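Local coordinates for protein trehalose-6-phosphate phosphatase (Cryptococcus neoformans, PDB 5DX9) that belongs to the trehalose-phosphatase family of the HAD superfamily and binds a magnesium ion and a glycan, at residues A[10-13]-A[14-18]; A[161-164]-A[165-169]; A[293-296]-A[297-301]. All coordinates share one frame; numbering follows the deposited sequence.

Contact 1: A[10-13]-A[14-18]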
loop_
_atom_site.group_PDB
_atom_site.type_symbol
_atom_site.label_atom_id
_atom_site.label_comp_id
_atom_site.label_asym_id
_atom_site.label_seq_id
_atom_site.Cartn_x
_atom_site.Cartn_y
_atom_site.Cartn_z
ATOM N N GLN A 10 -5.475 -8.846 -21.664
ATOM C CA GLN A 10 -4.092 -8.435 -21.873
ATOM C C GLN A 10 -3.214 -8.707 -20.654
ATOM O O GLN A 10 -2.036 -9.043 -20.794
ATOM C CB GLN A 10 -4.017 -6.955 -22.226
ATOM C CG GLN A 10 -2.600 -6.438 -22.304
ATOM C CD GLN A 10 -2.535 -4.924 -22.324
ATOM O OE1 GLN A 10 -3.519 -4.252 -22.645
ATOM N NE2 GLN A 10 -1.374 -4.379 -21.976
ATOM N N PHE A 11 -3.778 -8.545 -19.460
ATOM C CA PHE A 11 -3.022 -8.810 -18.240
ATOM C C PHE A 11 -2.749 -10.300 -18.079
ATOM O O PHE A 11 -1.662 -10.698 -17.663
ATOM C CB PHE A 11 -3.759 -8.284 -17.007
ATOM C CG PHE A 11 -3.078 -8.626 -15.718
ATOM C CD1 PHE A 11 -1.876 -8.029 -15.381
ATOM C CD2 PHE A 11 -3.627 -9.553 -14.852
ATOM C CE1 PHE A 11 -1.235 -8.346 -14.202
ATOM C CE2 PHE A 11 -2.991 -9.874 -13.666
ATOM C CZ PHE A 11 -1.793 -9.271 -13.342
ATOM N N THR A 12 -3.744 -11.119 -18.404
ATOM C CA THR A 12 -3.608 -12.569 -18.307
ATOM C C THR A 12 -2.439 -13.078 -19.145
ATOM O O THR A 12 -1.617 -13.863 -18.673
ATOM C CB THR A 12 -4.895 -13.285 -18.755
ATOM O OG1 THR A 12 -5.965 -12.963 -17.857
ATOM C CG2 THR A 12 -4.689 -14.790 -18.765
ATOM N N ASP A 13 -2.365 -12.619 -20.387
ATOM C CA ASP A 13 -1.326 -13.071 -21.301
ATOM C C ASP A 13 0.054 -12.594 -20.856
ATOM O O ASP A 13 1.041 -13.325 -20.971
ATOM C CB ASP A 13 -1.634 -12.599 -22.722
ATOM C CG ASP A 13 -2.777 -13.377 -23.358
ATOM O OD1 ASP A 13 -2.820 -14.616 -23.190
ATOM O OD2 ASP A 13 -3.635 -12.753 -24.021
ATOM N N ALA A 14 0.121 -11.371 -20.338
ATOM C CA ALA A 14 1.380 -10.842 -19.831
ATOM C C ALA A 14 1.831 -11.638 -18.611
ATOM O O ALA A 14 3.018 -11.917 -18.444
ATOM C CB ALA A 14 1.243 -9.373 -19.491
ATOM N N TYR A 15 0.871 -12.009 -17.770
ATOM C CA TYR A 15 1.157 -12.786 -16.570
ATOM C C TYR A 15 1.763 -14.140 -16.924
ATOM O O TYR A 15 2.679 -14.618 -16.253
ATOM C CB TYR A 15 -0.118 -12.978 -15.745
ATOM C CG TYR A 15 0.074 -13.739 -14.449
ATOM C CD1 TYR A 15 0.189 -13.069 -13.238
ATOM C CD2 TYR A 15 0.126 -15.129 -14.434
ATOM C CE1 TYR A 15 0.356 -13.761 -12.051
ATOM C CE2 TYR A 15 0.294 -15.829 -13.252
ATOM C CZ TYR A 15 0.407 -15.140 -12.065
ATOM O OH TYR A 15 0.574 -15.829 -10.885
ATOM N N LYS A 16 1.245 -14.751 -17.982
ATOM C CA LYS A 16 1.716 -16.058 -18.427
ATOM C C LYS A 16 3.120 -15.989 -19.025
ATOM O O LYS A 16 3.913 -16.916 -18.865
ATOM C CB LYS A 16 0.735 -16.650 -19.444
ATOM C CG LYS A 16 -0.604 -17.063 -18.842
ATOM C CD LYS A 16 -1.735 -16.941 -19.853
ATOM C CE LYS A 16 -1.494 -17.814 -21.074
ATOM N NZ LYS A 16 -2.522 -17.580 -22.129
ATOM N N LYS A 17 3.425 -14.887 -19.704
ATOM C CA LYS A 17 4.717 -14.719 -20.371
ATOM C C LYS A 17 5.848 -14.301 -19.432
ATOM O O LYS A 17 7.025 -14.435 -19.772
ATOM C CB LYS A 17 4.605 -13.681 -21.490
ATOM C CG LYS A 17 3.929 -14.163 -22.763
ATOM C CD LYS A 17 3.950 -13.061 -23.816
ATOM C CE LYS A 17 3.258 -13.482 -25.103
ATOM N NZ LYS A 17 3.116 -12.333 -26.044
ATOM N N ALA A 18 5.492 -13.788 -18.258
ATOM C CA ALA A 18 6.466 -13.170 -17.362
ATOM C C ALA A 18 7.385 -14.177 -16.672
ATOM O O ALA A 18 6.970 -15.283 -16.320
ATOM C CB ALA A 18 5.745 -12.325 -16.317
#
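Residues 10-13 and 14-17 are consecutive turns of helix 8-17, joined by four i to i+4 backbone hydrogen bonds: Ala14 to Gln10, Tyr15 to Phe11, Lys16 to Thr12 and Lys17 to Asp13. The shortest runs from Tyr15 N to Phe11 O, 2.9 Å, and its N-H...O angle is 153°. Ala18 is the first residue to leave helical geometry. One side of these turns is aromatic. Tyr15 has CG anti to its backbone N (chi1 -178°), as has Phe11, and the two rings run off the same flank; they meet obliquely, Phe11 CZ lying 4.3 Å from Tyr15 CD1. The CB of Tyr15 also rests 3.4 Å from Phe11 O. Both rings are buried against helix 291-306 through Leu301 and against strand 206-211 through Leu206, so this short N-terminal helix packs on the mixed, largely parallel sheet of the HAD-type domain, whose central strand 21-25 follows directly. Phe11 further meets Phe271 edge to face. Tyr15 pairs with Arg21 in a cation-pi contact, and its OH is hydrogen-bonded to Asn60 ND2. The other side is charged and open to solvent. Lys16 bends at chi3 (60°), which brings NZ back over the preceding turn to Asp13 OD1, 3.2 Å away. In this salt bridge NZ meets OD1 nearly along its C-O bond, and the two side chains lie alongside each other. On the way the lysine's aliphatic part covers a backbone carbonyl, CD coming within 3.3 Å of Thr12 O, while the same CD crosses Thr12 CG2 at 3.8 Å. The hydroxyl of Thr12 turns away to bond Thr8 O one turn earlier. Lys17, extended beyond CG, lays its CG 3.5 Å from Asp13 O and then carries its amine away from the carboxylate.

Contact 2: A[161-164]-A[165-169]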
loop_
_atom_site.group_PDB
_atom_site.type_symbol
_atom_site.label_atom_id
_atom_site.label_comp_id
_atom_site.label_asym_id
_atom_site.label_seq_id
_atom_site.Cartn_x
_atom_site.Cartn_y
_atom_site.Cartn_z
ATOM N N LEU A 161 -7.419 21.527 13.283
ATOM C CA LEU A 161 -6.506 21.641 14.417
ATOM C C LEU A 161 -5.159 20.985 14.116
ATOM O O LEU A 161 -4.105 21.551 14.407
ATOM C CB LEU A 161 -7.110 21.015 15.675
ATOM C CG LEU A 161 -6.163 21.053 16.878
ATOM C CD1 LEU A 161 -6.034 22.478 17.406
ATOM C CD2 LEU A 161 -6.592 20.093 17.985
ATOM N N LEU A 162 -5.200 19.786 13.541
ATOM C CA LEU A 162 -3.982 19.063 13.201
ATOM C C LEU A 162 -3.163 19.817 12.159
ATOM O O LEU A 162 -1.943 19.904 12.269
ATOM C CB LEU A 162 -4.312 17.658 12.693
ATOM C CG LEU A 162 -4.777 16.646 13.741
ATOM C CD1 LEU A 162 -5.175 15.340 13.081
ATOM C CD2 LEU A 162 -3.695 16.412 14.782
ATOM N N GLU A 163 -3.841 20.366 11.155
ATOM C CA GLU A 163 -3.168 21.055 10.058
ATOM C C GLU A 163 -2.611 22.414 10.465
ATOM O O GLU A 163 -1.519 22.796 10.040
ATOM C CB GLU A 163 -4.119 21.233 8.871
ATOM C CG GLU A 163 -4.319 19.983 8.034
ATOM C CD GLU A 163 -3.031 19.490 7.401
ATOM O OE1 GLU A 163 -2.015 20.214 7.469
ATOM O OE2 GLU A 163 -3.034 18.379 6.834
ATOM N N SER A 164 -3.360 23.141 11.287
ATOM C CA SER A 164 -2.993 24.511 11.626
ATOM C C SER A 164 -1.933 24.602 12.722
ATOM O O SER A 164 -1.057 25.461 12.663
ATOM C CB SER A 164 -4.234 25.306 12.048
ATOM O OG SER A 164 -4.739 24.857 13.296
ATOM N N SER A 165 -2.004 23.721 13.718
ATOM C CA SER A 165 -1.159 23.876 14.900
ATOM C C SER A 165 -0.108 22.781 15.095
ATOM O O SER A 165 0.833 22.965 15.863
ATOM C CB SER A 165 -2.029 23.953 16.161
ATOM O OG SER A 165 -2.454 22.666 16.578
ATOM N N LEU A 166 -0.255 21.649 14.416
ATOM C CA LEU A 166 0.646 20.530 14.677
ATOM C C LEU A 166 1.511 20.142 13.476
ATOM O O LEU A 166 2.726 19.986 13.610
ATOM C CB LEU A 166 -0.151 19.316 15.152
ATOM C CG LEU A 166 0.697 18.166 15.696
ATOM C CD1 LEU A 166 1.788 18.712 16.601
ATOM C CD2 LEU A 166 -0.169 17.161 16.442
ATOM N N ALA A 167 0.882 19.979 12.315
ATOM C CA ALA A 167 1.584 19.541 11.109
ATOM C C ALA A 167 2.807 20.405 10.778
ATOM O O ALA A 167 3.896 19.875 10.575
ATOM C CB ALA A 167 0.623 19.518 9.923
ATOM N N PRO A 168 2.626 21.736 10.732
ATOM C CA PRO A 168 3.700 22.658 10.342
ATOM C C PRO A 168 4.949 22.603 11.223
ATOM O O PRO A 168 5.955 23.206 10.857
ATOM C CB PRO A 168 3.032 24.033 10.460
ATOM C CG PRO A 168 1.587 23.765 10.269
ATOM C CD PRO A 168 1.353 22.448 10.944
ATOM N N ARG A 169 4.895 21.906 12.354
ATOM C CA ARG A 169 6.051 21.859 13.244
ATOM C C ARG A 169 6.443 20.442 13.644
ATOM O O ARG A 169 7.274 20.249 14.531
ATOM C CB ARG A 169 5.795 22.703 14.497
ATOM C CG ARG A 169 4.492 22.404 15.227
ATOM C CD ARG A 169 4.253 23.433 16.329
ATOM N NE ARG A 169 2.951 23.278 16.973
ATOM C CZ ARG A 169 2.739 22.564 18.075
ATOM N NH1 ARG A 169 3.745 21.931 18.665
ATOM N NH2 ARG A 169 1.518 22.483 18.590
#
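Leu161 O is gripped twice by Ser165, by the hydroxyl OG at 2.9 Å and by the backbone N at 3.1 Å. The two donors arrive from opposite faces of the carbonyl plane, each tilted about 30° from it. For this Ser165 OG sits between its own backbone N and carbonyl carbon (chi1 80°), folded back against the preceding turn, where Leu161 CD1 also touches it. The next carbonyl is shared in another way. Leu162 O receives Ala167 N at 2.8 Å, nearly in line with the C=O bond, and also Leu166 N at 3.2 Å, which stands above the carbonyl plane. The straighter bond spans five residues, the less straight one four. On the buried side of this turn Leu162 and Leu166 lie side by side, their CD2 methyls 4.0 Å apart: Leu162 reaches Ile119 and Phe120 of helix 112-125, Leu166 reaches Glu115 of that helix and Ile172 of strand 172-177. Glu163, bent at chi2 (-61°), swings its carboxylate along the helix until OE1 lies 3.7 Å from Ala167 CB. Pro168 has no N-H to offer; its ring instead presents CD to Glu163 O at 3.0 Å, with CG also near that oxygen. Ser164 OG turns back to bond Asp160 O. Past the proline, one face of the Arg169 guanidinium is met by Leu166 CD1, offset toward the rim. The i to i+5 bond from Ala167 N to Leu162 O is the signature of a pi-type turn, which here falls in the last turns of helix 148-166 and leads into a short 3-10 segment. Helices 148-166 and 112-125, packed with the four-stranded antiparallel sheet, are consistent with the alpha/beta cap domain of HAD-type phosphatases.

Contact 3: A[293-296]-A[297-301]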
loop_
_atom_site.group_PDB
_atom_site.type_symbol
_atom_site.label_atom_id
_atom_site.label_comp_id
_atom_site.label_asym_id
_atom_site.label_seq_id
_atom_site.Cartn_x
_atom_site.Cartn_y
_atom_site.Cartn_z
ATOM N N GLU A 293 -13.910 -7.671 -7.562
ATOM C CA GLU A 293 -13.476 -7.852 -8.944
ATOM C C GLU A 293 -11.957 -7.947 -9.018
ATOM O O GLU A 293 -11.410 -8.573 -9.925
ATOM C CB GLU A 293 -13.977 -6.709 -9.833
ATOM C CG GLU A 293 -15.490 -6.614 -9.954
ATOM C CD GLU A 293 -15.931 -5.564 -10.966
ATOM O OE1 GLU A 293 -15.057 -4.952 -11.618
ATOM O OE2 GLU A 293 -17.154 -5.355 -11.115
ATOM N N VAL A 294 -11.277 -7.320 -8.064
ATOM C CA VAL A 294 -9.830 -7.439 -7.982
ATOM C C VAL A 294 -9.449 -8.891 -7.729
ATOM O O VAL A 294 -8.512 -9.411 -8.332
ATOM C CB VAL A 294 -9.235 -6.561 -6.869
ATOM C CG1 VAL A 294 -7.772 -6.906 -6.663
ATOM C CG2 VAL A 294 -9.396 -5.088 -7.205
ATOM N N VAL A 295 -10.191 -9.541 -6.838
ATOM C CA VAL A 295 -9.943 -10.941 -6.507
ATOM C C VAL A 295 -10.340 -11.868 -7.649
ATOM O O VAL A 295 -9.577 -12.754 -8.027
ATOM C CB VAL A 295 -10.702 -11.365 -5.239
ATOM C CG1 VAL A 295 -10.602 -12.872 -5.039
ATOM C CG2 VAL A 295 -10.164 -10.618 -4.031
ATOM N N GLU A 296 -11.536 -11.656 -8.189
ATOM C CA GLU A 296 -12.045 -12.480 -9.281
ATOM C C GLU A 296 -11.146 -12.410 -10.513
ATOM O O GLU A 296 -11.030 -13.379 -11.259
ATOM C CB GLU A 296 -13.471 -12.062 -9.648
ATOM C CG GLU A 296 -14.494 -12.338 -8.554
ATOM C CD GLU A 296 -15.918 -12.095 -9.012
ATOM O OE1 GLU A 296 -16.114 -11.275 -9.937
ATOM O OE2 GLU A 296 -16.841 -12.729 -8.453
ATOM N N ALA A 297 -10.515 -11.261 -10.725
ATOM C CA ALA A 297 -9.568 -11.112 -11.824
ATOM C C ALA A 297 -8.454 -12.145 -11.714
ATOM O O ALA A 297 -8.043 -12.746 -12.707
ATOM C CB ALA A 297 -8.987 -9.711 -11.840
ATOM N N PHE A 298 -7.969 -12.350 -10.496
ATOM C CA PHE A 298 -6.891 -13.296 -10.277
ATOM C C PHE A 298 -7.418 -14.716 -10.138
ATOM O O PHE A 298 -6.692 -15.670 -10.391
ATOM C CB PHE A 298 -6.073 -12.897 -9.051
ATOM C CG PHE A 298 -5.090 -11.798 -9.321
ATOM C CD1 PHE A 298 -3.834 -12.085 -9.827
ATOM C CD2 PHE A 298 -5.423 -10.476 -9.082
ATOM C CE1 PHE A 298 -2.927 -11.077 -10.083
ATOM C CE2 PHE A 298 -4.520 -9.464 -9.332
ATOM C CZ PHE A 298 -3.271 -9.765 -9.832
ATOM N N GLU A 299 -8.681 -14.856 -9.749
ATOM C CA GLU A 299 -9.308 -16.170 -9.703
ATOM C C GLU A 299 -9.487 -16.728 -11.112
ATOM O O GLU A 299 -9.180 -17.891 -11.371
ATOM C CB GLU A 299 -10.661 -16.107 -8.990
ATOM C CG GLU A 299 -10.570 -15.939 -7.482
ATOM C CD GLU A 299 -11.928 -15.962 -6.817
ATOM O OE1 GLU A 299 -12.795 -15.153 -7.206
ATOM O OE2 GLU A 299 -12.136 -16.793 -5.911
ATOM N N SER A 300 -9.995 -15.896 -12.016
ATOM C CA SER A 300 -10.157 -16.300 -13.406
ATOM C C SER A 300 -8.794 -16.574 -14.015
ATOM O O SER A 300 -8.612 -17.545 -14.748
ATOM C CB SER A 300 -10.893 -15.226 -14.207
ATOM O OG SER A 300 -12.184 -14.996 -13.674
ATOM N N LEU A 301 -7.836 -15.712 -13.690
ATOM C CA LEU A 301 -6.467 -15.859 -14.160
ATOM C C LEU A 301 -5.866 -17.175 -13.677
ATOM O O LEU A 301 -5.272 -17.922 -14.457
ATOM C CB LEU A 301 -5.613 -14.680 -13.688
ATOM C CG LEU A 301 -4.117 -14.724 -14.005
ATOM C CD1 LEU A 301 -3.907 -15.031 -15.473
ATOM C CD2 LEU A 301 -3.442 -13.410 -13.639
#
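Glu299 lies across Val295 and Glu296 on the flank of helix 291-306. Its CD meets Val295 CG1 at 3.8 Å and its OE1 comes 3.6 Å from Glu296 CG, so an aliphatic branch and the stem of a second acid line this carboxylate. With CG anti to its carbonyl carbon (chi1 -73°) and the chain extended, Glu299 points back toward the earlier turn, and its CG grazes Val295 O. That same oxygen accepts Glu299 N at 2.9 Å, in the carbonyl plane, and a weak second bond from Phe298 N. The next carbonyl, Glu296 O, is held by both Ser300 N, 2.8 Å and nearly straight at 171°, and Ser300 OG, 3.1 Å, from opposite faces of its plane. On the buried side the Phe298 ring presents its edge to Val294 O, CD2 3.4 Å from the oxygen and near the ring plane. Farther out, Phe208 and Phe25 of the central strands meet this ring edge to face, and Leu54 of helix 45-56 touches it. Arg46, on that same helix, forms a salt bridge with Glu299 OE1 and a long, weak ion pair with Glu296 OE2. Glu296 OE2 and Glu299 OE1 stay 4.9 Å apart, and Arg46, paired firmly with Glu299 and weakly with Glu296, would probably ease their mutual repulsion.

Contacts 1 and 3 belong together: helices 8-17 and 291-306 pack against each other beside the mixed sheet, with Leu301 set among Phe11, Thr12 and Tyr15, and Phe11 CE2 3.8 Å from Phe298 CE1. All three contacts are partly buried, one flank inward and the other exposed. Outer charges are settled differently: an acid and a lysine pair within contact 1, whereas in contact 3 Glu299 is paired with Arg46 of helix 45-56, Glu296 only weakly. Contact 2, across the chain's centre and about 46 Å from contact 1 between centres, belongs to the helices packed with the four-stranded antiparallel sheet. Its own apolar residues are mainly leucines, not aromatics, though Leu162 packs on Phe120.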